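Local coordinates for SusD superfamily protein (Bacteroides vulgatus, PDB 3MYV) that probably binds polysaccharides at the outer membrane of a gut Bacteroides as part of a glycan-uptake system, at residues F122-T125 / R126-Y130; L384-R387 / S388-L391; E394-R397 / F398-L402. One frame throughout, in Å; residues are numbered along the deposited sequence. Where two conformers were deposited one is given.

Contact 1 (F122-T125 / R126-Y130). With EDO (1,2-ethanediol), chain I.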
loop_
_atom_site.group_PDB
_atom_site.type_symbol
_atom_site.label_atom_id
_atom_site.label_comp_id
_atom_site.label_asym_id
_atom_site.label_seq_id
_atom_site.Cartn_x
_atom_site.Cartn_y
_atom_site.Cartn_z
ATOM N N PHE A 122 -2.788 6.500 -8.012
ATOM C CA PHE A 122 -3.456 6.383 -6.701
ATOM C C PHE A 122 -2.506 6.737 -5.565
ATOM O O PHE A 122 -2.839 7.537 -4.693
ATOM C CB PHE A 122 -4.053 4.977 -6.516
ATOM C CG PHE A 122 -4.583 4.697 -5.116
ATOM C CD1 PHE A 122 -5.667 5.404 -4.609
ATOM C CD2 PHE A 122 -4.049 3.682 -4.343
ATOM C CE1 PHE A 122 -6.165 5.126 -3.330
ATOM C CE2 PHE A 122 -4.555 3.391 -3.077
ATOM C CZ PHE A 122 -5.624 4.119 -2.577
ATOM N N ASP A 123 -1.302 6.173 -5.608
ATOM C CA ASP A 123 -0.291 6.473 -4.608
ATOM C C ASP A 123 0.070 7.962 -4.583
ATOM O O ASP A 123 0.067 8.592 -3.513
ATOM C CB ASP A 123 0.926 5.580 -4.818
ATOM C CG ASP A 123 0.668 4.131 -4.370
ATOM O OD1 ASP A 123 -0.255 3.923 -3.544
ATOM O OD2 ASP A 123 1.373 3.211 -4.855
ATOM N N LEU A 124 0.283 8.553 -5.758
ATOM C CA LEU A 124 0.491 10.011 -5.839
ATOM C C LEU A 124 -0.652 10.804 -5.228
ATOM O O LEU A 124 -0.416 11.836 -4.585
ATOM C CB LEU A 124 0.715 10.479 -7.277
ATOM C CG LEU A 124 2.068 10.086 -7.885
ATOM C CD1 LEU A 124 2.042 10.186 -9.440
ATOM C CD2 LEU A 124 3.220 10.910 -7.286
ATOM N N THR A 125 -1.868 10.329 -5.430
ATOM C CA THR A 125 -3.047 11.012 -4.933
ATOM C C THR A 125 -3.114 10.924 -3.413
ATOM O O THR A 125 -3.379 11.930 -2.733
ATOM C CB THR A 125 -4.316 10.466 -5.578
ATOM O OG1 THR A 125 -4.195 10.523 -7.019
ATOM C CG2 THR A 125 -5.534 11.241 -5.105
ATOM N N ARG A 126 -2.888 9.737 -2.854
ATOM C CA ARG A 126 -2.944 9.650 -1.385
ATOM C C ARG A 126 -1.727 10.237 -0.649
ATOM O O ARG A 126 -1.819 10.516 0.550
ATOM C CB ARG A 126 -3.275 8.249 -0.901
ATOM C CG ARG A 126 -2.284 7.185 -1.285
ATOM C CD ARG A 126 -2.822 5.859 -0.773
ATOM N NE ARG A 126 -2.018 4.771 -1.292
ATOM C CZ ARG A 126 -1.978 3.527 -0.817
ATOM N NH1 ARG A 126 -2.639 3.183 0.262
ATOM N NH2 ARG A 126 -1.211 2.623 -1.415
ATOM N N CYS A 127 -0.595 10.381 -1.341
ATOM C CA CYS A 127 0.570 11.025 -0.771
ATOM C C CYS A 127 0.567 12.562 -0.916
ATOM O O CYS A 127 1.073 13.252 -0.028
ATOM C CB CYS A 127 1.837 10.451 -1.373
ATOM S SG CYS A 127 2.140 8.758 -0.926
ATOM N N PHE A 128 0.017 13.100 -2.016
ATOM C CA PHE A 128 0.099 14.546 -2.285
ATOM C C PHE A 128 -1.207 15.347 -2.199
ATOM O O PHE A 128 -1.168 16.570 -2.209
ATOM C CB PHE A 128 0.817 14.804 -3.614
ATOM C CG PHE A 128 2.235 14.354 -3.598
ATOM C CD1 PHE A 128 3.242 15.202 -3.119
ATOM C CD2 PHE A 128 2.584 13.078 -4.004
ATOM C CE1 PHE A 128 4.555 14.779 -3.079
ATOM C CE2 PHE A 128 3.920 12.649 -3.954
ATOM C CZ PHE A 128 4.894 13.496 -3.484
ATOM N N GLY A 129 -2.338 14.650 -2.076
ATOM C CA GLY A 129 -3.627 15.257 -1.836
ATOM C C GLY A 129 -4.239 14.786 -0.543
ATOM O O GLY A 129 -3.883 13.716 -0.018
ATOM N N TYR A 130 -5.122 15.625 0.005
ATOM C CA TYR A 130 -5.822 15.296 1.223
ATOM C C TYR A 130 -6.774 14.128 0.916
ATOM O O TYR A 130 -7.176 13.922 -0.256
ATOM C CB TYR A 130 -6.569 16.542 1.756
ATOM C CG TYR A 130 -5.651 17.555 2.398
ATOM C CD1 TYR A 130 -4.911 18.448 1.624
ATOM C CD2 TYR A 130 -5.495 17.606 3.778
ATOM C CE1 TYR A 130 -4.057 19.364 2.217
ATOM C CE2 TYR A 130 -4.652 18.523 4.374
ATOM C CZ TYR A 130 -3.931 19.399 3.599
ATOM O OH TYR A 130 -3.092 20.327 4.205
HETATM C C1 EDO I . 0.923 -0.520 0.258
HETATM O O1 EDO I . 0.122 0.166 1.211
HETATM C C2 EDO I . 0.045 -1.236 -0.774
HETATM O O2 EDO I . -0.382 -0.338 -1.854
HETATM O O HOH W 1 -5.996 11.910 -1.653
#

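Contact 2 (L384-R387 / S388-L391)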
loop_
_atom_site.group_PDB
_atom_site.type_symbol
_atom_site.label_atom_id
_atom_site.label_comp_id
_atom_site.label_asym_id
_atom_site.label_seq_id
_atom_site.Cartn_x
_atom_site.Cartn_y
_atom_site.Cartn_z
ATOM N N LEU A 384 -11.203 -1.262 12.146
ATOM C CA LEU A 384 -9.902 -0.599 12.005
ATOM C C LEU A 384 -8.878 -1.209 12.955
ATOM O O LEU A 384 -7.711 -1.319 12.565
ATOM C CB LEU A 384 -9.974 0.904 12.213
ATOM C CG LEU A 384 -10.912 1.658 11.240
ATOM C CD1 LEU A 384 -10.994 3.141 11.612
ATOM C CD2 LEU A 384 -10.463 1.508 9.823
ATOM N N ASP A 385 -9.291 -1.599 14.167
ATOM C CA ASP A 385 -8.401 -2.331 15.089
ATOM C C ASP A 385 -7.971 -3.666 14.473
ATOM O O ASP A 385 -6.839 -4.080 14.646
ATOM C CB ASP A 385 -9.062 -2.603 16.449
ATOM C CG ASP A 385 -9.225 -1.349 17.303
ATOM O OD1 ASP A 385 -8.555 -0.323 17.060
ATOM O OD2 ASP A 385 -10.012 -1.419 18.258
ATOM N N GLU A 386 -8.862 -4.323 13.732
ATOM C CA GLU A 386 -8.486 -5.580 13.062
ATOM C C GLU A 386 -7.455 -5.322 11.964
ATOM O O GLU A 386 -6.480 -6.077 11.824
ATOM C CB GLU A 386 -9.696 -6.349 12.532
ATOM C CG GLU A 386 -9.423 -7.846 12.301
ATOM C CD GLU A 386 -8.971 -8.582 13.554
ATOM O OE1 GLU A 386 -9.314 -8.150 14.677
ATOM O OE2 GLU A 386 -8.305 -9.611 13.416
ATOM N N ARG A 387 -7.652 -4.237 11.211
ATOM C CA ARG A 387 -6.676 -3.797 10.225
ATOM C C ARG A 387 -5.327 -3.507 10.866
ATOM O O ARG A 387 -4.304 -3.894 10.321
ATOM C CB ARG A 387 -7.140 -2.542 9.487
ATOM C CG ARG A 387 -8.249 -2.747 8.466
ATOM C CD ARG A 387 -8.722 -1.385 7.950
ATOM N NE ARG A 387 -9.466 -1.496 6.700
ATOM C CZ ARG A 387 -8.911 -1.659 5.494
ATOM N NH1 ARG A 387 -7.585 -1.711 5.335
ATOM N NH2 ARG A 387 -9.693 -1.773 4.431
ATOM N N SER A 388 -5.333 -2.810 12.005
ATOM C CA SER A 388 -4.109 -2.545 12.750
ATOM C C SER A 388 -3.322 -3.843 13.002
ATOM O O SER A 388 -2.121 -3.932 12.736
ATOM C CB SER A 388 -4.445 -1.909 14.083
ATOM O OG SER A 388 -3.315 -1.824 14.894
ATOM N N LYS A 389 -4.031 -4.839 13.544
ATOM C CA LYS A 389 -3.447 -6.140 13.882
ATOM C C LYS A 389 -2.898 -6.859 12.668
ATOM O O LYS A 389 -1.762 -7.361 12.667
ATOM C CB LYS A 389 -4.501 -7.047 14.537
ATOM C CG LYS A 389 -4.955 -6.643 15.950
ATOM C CD LYS A 389 -5.985 -7.608 16.505
ATOM C CE LYS A 389 -6.686 -7.021 17.743
ATOM N NZ LYS A 389 -7.443 -8.029 18.572
ATOM N N GLU A 390 -3.713 -6.901 11.628
ATOM C CA GLU A 390 -3.430 -7.729 10.459
ATOM C C GLU A 390 -2.382 -7.136 9.525
ATOM O O GLU A 390 -1.588 -7.867 8.958
ATOM C CB GLU A 390 -4.705 -7.945 9.656
ATOM C CG GLU A 390 -4.552 -8.907 8.481
ATOM C CD GLU A 390 -4.130 -10.310 8.908
ATOM O OE1 GLU A 390 -4.743 -10.870 9.863
ATOM O OE2 GLU A 390 -3.178 -10.871 8.288
ATOM N N LEU A 391 -2.403 -5.821 9.348
ATOM C CA LEU A 391 -1.682 -5.188 8.225
ATOM C C LEU A 391 -0.473 -4.362 8.677
ATOM O O LEU A 391 0.098 -3.618 7.871
ATOM C CB LEU A 391 -2.662 -4.327 7.392
ATOM C CG LEU A 391 -3.821 -5.088 6.732
ATOM C CD1 LEU A 391 -4.851 -4.113 6.096
ATOM C CD2 LEU A 391 -3.305 -6.057 5.678
HETATM O O HOH W 2 -8.925 -9.681 16.723
#

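Contact 3 (E394-R397 / F398-L402). With EDO (1,2-ethanediol), chain I.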
loop_
_atom_site.group_PDB
_atom_site.type_symbol
_atom_site.label_atom_id
_atom_site.label_comp_id
_atom_site.label_asym_id
_atom_site.label_seq_id
_atom_site.Cartn_x
_atom_site.Cartn_y
_atom_site.Cartn_z
ATOM N N GLU A 394 2.710 -3.264 6.478
ATOM C CA GLU A 394 2.269 -3.397 5.080
ATOM C C GLU A 394 1.808 -2.060 4.501
ATOM O O GLU A 394 1.301 -1.992 3.371
ATOM C CB GLU A 394 1.170 -4.477 4.945
ATOM C CG GLU A 394 1.693 -5.874 5.198
ATOM C CD GLU A 394 0.585 -6.907 5.244
ATOM O OE1 GLU A 394 0.010 -7.171 4.171
ATOM O OE2 GLU A 394 0.304 -7.452 6.332
ATOM N N GLY A 395 1.990 -0.984 5.256
ATOM C CA GLY A 395 1.842 0.359 4.692
ATOM C C GLY A 395 0.440 0.931 4.690
ATOM O O GLY A 395 0.138 1.796 3.855
ATOM N N HIS A 396 -0.428 0.448 5.584
ATOM C CA HIS A 396 -1.846 0.864 5.580
ATOM C C HIS A 396 -2.248 1.830 6.684
ATOM O O HIS A 396 -3.123 2.671 6.467
ATOM C CB HIS A 396 -2.779 -0.354 5.722
ATOM C CG HIS A 396 -2.714 -1.318 4.585
ATOM N ND1 HIS A 396 -3.577 -1.256 3.505
ATOM C CD2 HIS A 396 -1.908 -2.386 4.367
ATOM C CE1 HIS A 396 -3.292 -2.248 2.675
ATOM N NE2 HIS A 396 -2.292 -2.953 3.178
ATOM N N ARG A 397 -1.702 1.652 7.893
ATOM C CA ARG A 397 -2.278 2.267 9.096
ATOM C C ARG A 397 -2.527 3.765 9.016
ATOM O O ARG A 397 -3.636 4.236 9.362
ATOM C CB ARG A 397 -1.444 1.936 10.345
ATOM C CG ARG A 397 -2.050 2.431 11.664
ATOM C CD ARG A 397 -3.370 1.714 12.049
ATOM N NE ARG A 397 -3.747 2.043 13.424
ATOM C CZ ARG A 397 -4.965 1.920 13.954
ATOM N NH1 ARG A 397 -5.970 1.488 13.237
ATOM N NH2 ARG A 397 -5.162 2.243 15.227
ATOM N N PHE A 398 -1.515 4.528 8.602
ATOM C CA PHE A 398 -1.705 5.957 8.445
ATOM C C PHE A 398 -2.898 6.292 7.567
ATOM O O PHE A 398 -3.738 7.094 7.957
ATOM C CB PHE A 398 -0.418 6.644 7.931
ATOM C CG PHE A 398 -0.587 8.083 7.493
ATOM C CD1 PHE A 398 -0.737 9.117 8.419
ATOM C CD2 PHE A 398 -0.502 8.418 6.133
ATOM C CE1 PHE A 398 -0.851 10.433 7.993
ATOM C CE2 PHE A 398 -0.602 9.725 5.721
ATOM C CZ PHE A 398 -0.784 10.735 6.655
ATOM N N PHE A 399 -2.960 5.680 6.386
ATOM C CA PHE A 399 -4.005 5.970 5.411
ATOM C C PHE A 399 -5.384 5.540 5.916
ATOM O O PHE A 399 -6.378 6.252 5.735
ATOM C CB PHE A 399 -3.719 5.257 4.091
ATOM C CG PHE A 399 -2.471 5.701 3.400
ATOM C CD1 PHE A 399 -2.317 7.010 2.993
ATOM C CD2 PHE A 399 -1.454 4.790 3.139
ATOM C CE1 PHE A 399 -1.165 7.407 2.312
ATOM C CE2 PHE A 399 -0.309 5.185 2.473
ATOM C CZ PHE A 399 -0.171 6.481 2.059
ATOM N N ASP A 400 -5.429 4.410 6.613
ATOM C CA ASP A 400 -6.711 3.870 7.093
ATOM C C ASP A 400 -7.322 4.744 8.192
ATOM O O ASP A 400 -8.527 4.941 8.234
ATOM C CB ASP A 400 -6.559 2.425 7.577
ATOM C CG ASP A 400 -6.389 1.424 6.420
ATOM O OD1 ASP A 400 -6.741 1.716 5.254
ATOM O OD2 ASP A 400 -5.898 0.326 6.682
ATOM N N LEU A 401 -6.486 5.276 9.074
ATOM C CA LEU A 401 -6.989 6.163 10.109
ATOM C C LEU A 401 -7.403 7.500 9.490
ATOM O O LEU A 401 -8.523 8.016 9.743
ATOM C CB LEU A 401 -5.962 6.342 11.220
ATOM C CG LEU A 401 -5.838 5.127 12.157
ATOM C CD1 LEU A 401 -4.623 5.270 13.054
ATOM C CD2 LEU A 401 -7.129 4.925 12.998
ATOM N N LEU A 402 -6.537 8.051 8.644
ATOM C CA LEU A 402 -6.783 9.415 8.160
ATOM C C LEU A 402 -8.002 9.463 7.236
ATOM O O LEU A 402 -8.793 10.381 7.345
ATOM C CB LEU A 402 -5.545 10.039 7.509
ATOM C CG LEU A 402 -5.228 11.365 8.205
ATOM C CD1 LEU A 402 -5.060 11.131 9.688
ATOM C CD2 LEU A 402 -4.003 12.063 7.643
HETATM C C1 EDO I . 0.923 -0.520 0.258
HETATM O O1 EDO I . 0.122 0.166 1.211
HETATM C C2 EDO I . 0.045 -1.236 -0.774
HETATM O O2 EDO I . -0.382 -0.338 -1.854
HETATM O O HOH W 3 -5.635 0.646 3.083
#

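Contact 1 (F122-T125 / R126-Y130)
R126 places CG between its own backbone N and carbonyl carbon (chi1 61°) and then runs extended to NE, back along the helix over F122 and beside D123. F122 turns its CG anti to the backbone N (chi1 171°), which lays the ring against one face of the guanidinium. F122 CE2 is 3.4 Å from R126 NE, over the centre of the group, with the two planes 26° apart. The R126 CD group sits over the ring face in a CH-pi contact. D123 lies alongside, its carboxylate nearly coplanar with the guanidinium. Its OD1 takes two nitrogens side-on in a salt bridge, R126 NH2 at 2.7 Å and R126 NE at 3.0 Å. OD2 is held by the hydroxyls of Y32 and Y33, which probably limits rotation of the carboxylate. R126 NH2 also donates to O2 of the bound ethanediol at 3.1 Å. Further round the helix, L124 CD2 meets F128 CE2 at 3.8 Å. The helix ends here, and G129 N still bonds to T125 O as the chain leaves helical geometry. Helix 103-128 is flanked by helix 77-94 at L124, helix 160-177 at T125 and helix 189-202 at F122.

Contact 2 (L384-R387 / S388-L391)
R387 and L391, both buried, lie side by side one turn apart on helix 380-391. This part is tightly packed. L391 CD1 comes within 3.7 Å of R387 NH1, obliquely to the guanidinium. The R387 chain is extended from CG to NE and points the same way as the leucine. Its charge is answered outside the helix: NE pairs with E343, and NH1 with D400. L339 and I340 of helix 334-348 pack on the same side chain. The backbone beneath is regular. L391 N bonds to R387 O at 2.9 Å, and E390 N to E386 O at the same length.

The E390 carboxylate leads away from the first turn. It is buried and closely matched: OE1 pairs with R295 and R366, while OE2 makes a salt bridge to R333 and a hydrogen bond with Y234 OH. E386 OE2 also pairs with R295, so one arginine joins the two acids, which probably eases the repulsion between them. E386 and E390 stand at i and i+4 on one helix face, where they hold arginines from other parts of the SusD-family fold. S388 is buried too, and its OG is bonded to D47 and Q286.

The looser part is at K389, which is partly exposed and crosses the buried E386 obliquely. E386 is bent at chi2 (59°), which brings OE1 to 3.8 Å from K389 CD. The charged ends do not close: E386 OE1 and K389 NZ stay 4.3 Å apart, beyond a salt bridge. A water spans them instead, donating to E386 OE1 at 2.6 Å and accepting from K389 NZ at 2.9 Å. E386 OE1 has a direct ionic partner in R382, one turn earlier.

Contact 3 (E394-R397 / F398-L402)
R397 and L401 meet one turn apart at the start of helix 397-403. A bend at chi2 (67°) folds the R397 chain back, laying the guanidinium over L401. L401 CD1 lies over one face, toward the rim, 3.4 Å from R397 NE. The other branch, L401 CD2, is 3.6 Å from R397 NH1. H396 and D400 run side by side, with D400 OD2 3.3 Å from H396 CB. A water joins H396 ND1 at 2.8 Å and donates to D400 OD1 at 2.7 Å. G395 O meets the edge of the F399 ring, 3.5 Å from F399 CD2. At G395 the backbone angles themselves call for glycine, and a side chain would also crowd the ethanediol. Further out, D46 holds R397 NE in a salt bridge, and R403 fixes D400 at OD1. With an alanine here in place of R397 the guanidinium is gone, which would probably cost D46 this salt-bridge partner and uncover the CD1 side of L401. D400 N bonds to H396 O at 2.9 Å and L401 N to R397 O. These are the i to i+4 bonds of a first helical turn, entered from a short loop joining helix 380-391 to helix 397-403 in the SusD-family fold.

Overall arrangement
Contacts 2 and 3 follow each other in the chain, on helix 380-391 and at the start of helix 397-403, with centres 10 Å apart. A salt bridge ties them, R387 NH1 to D400 OD2 at 3.0 Å, and L391 CB packs on H396 CD2. Contact 1 lies far earlier in the chain, on helix 103-128, but reaches contact 3, with centres 13 Å apart. There R126 and F399 form a cation-pi pair, R126 NH1 being 3.5 Å from F399 CD2. One ethanediol, probably from the crystallisation liquor, touches both and also bonds to R198 and Y33. Contacts 1 and 2 do not touch, and their nearest atoms are about 9 Å apart.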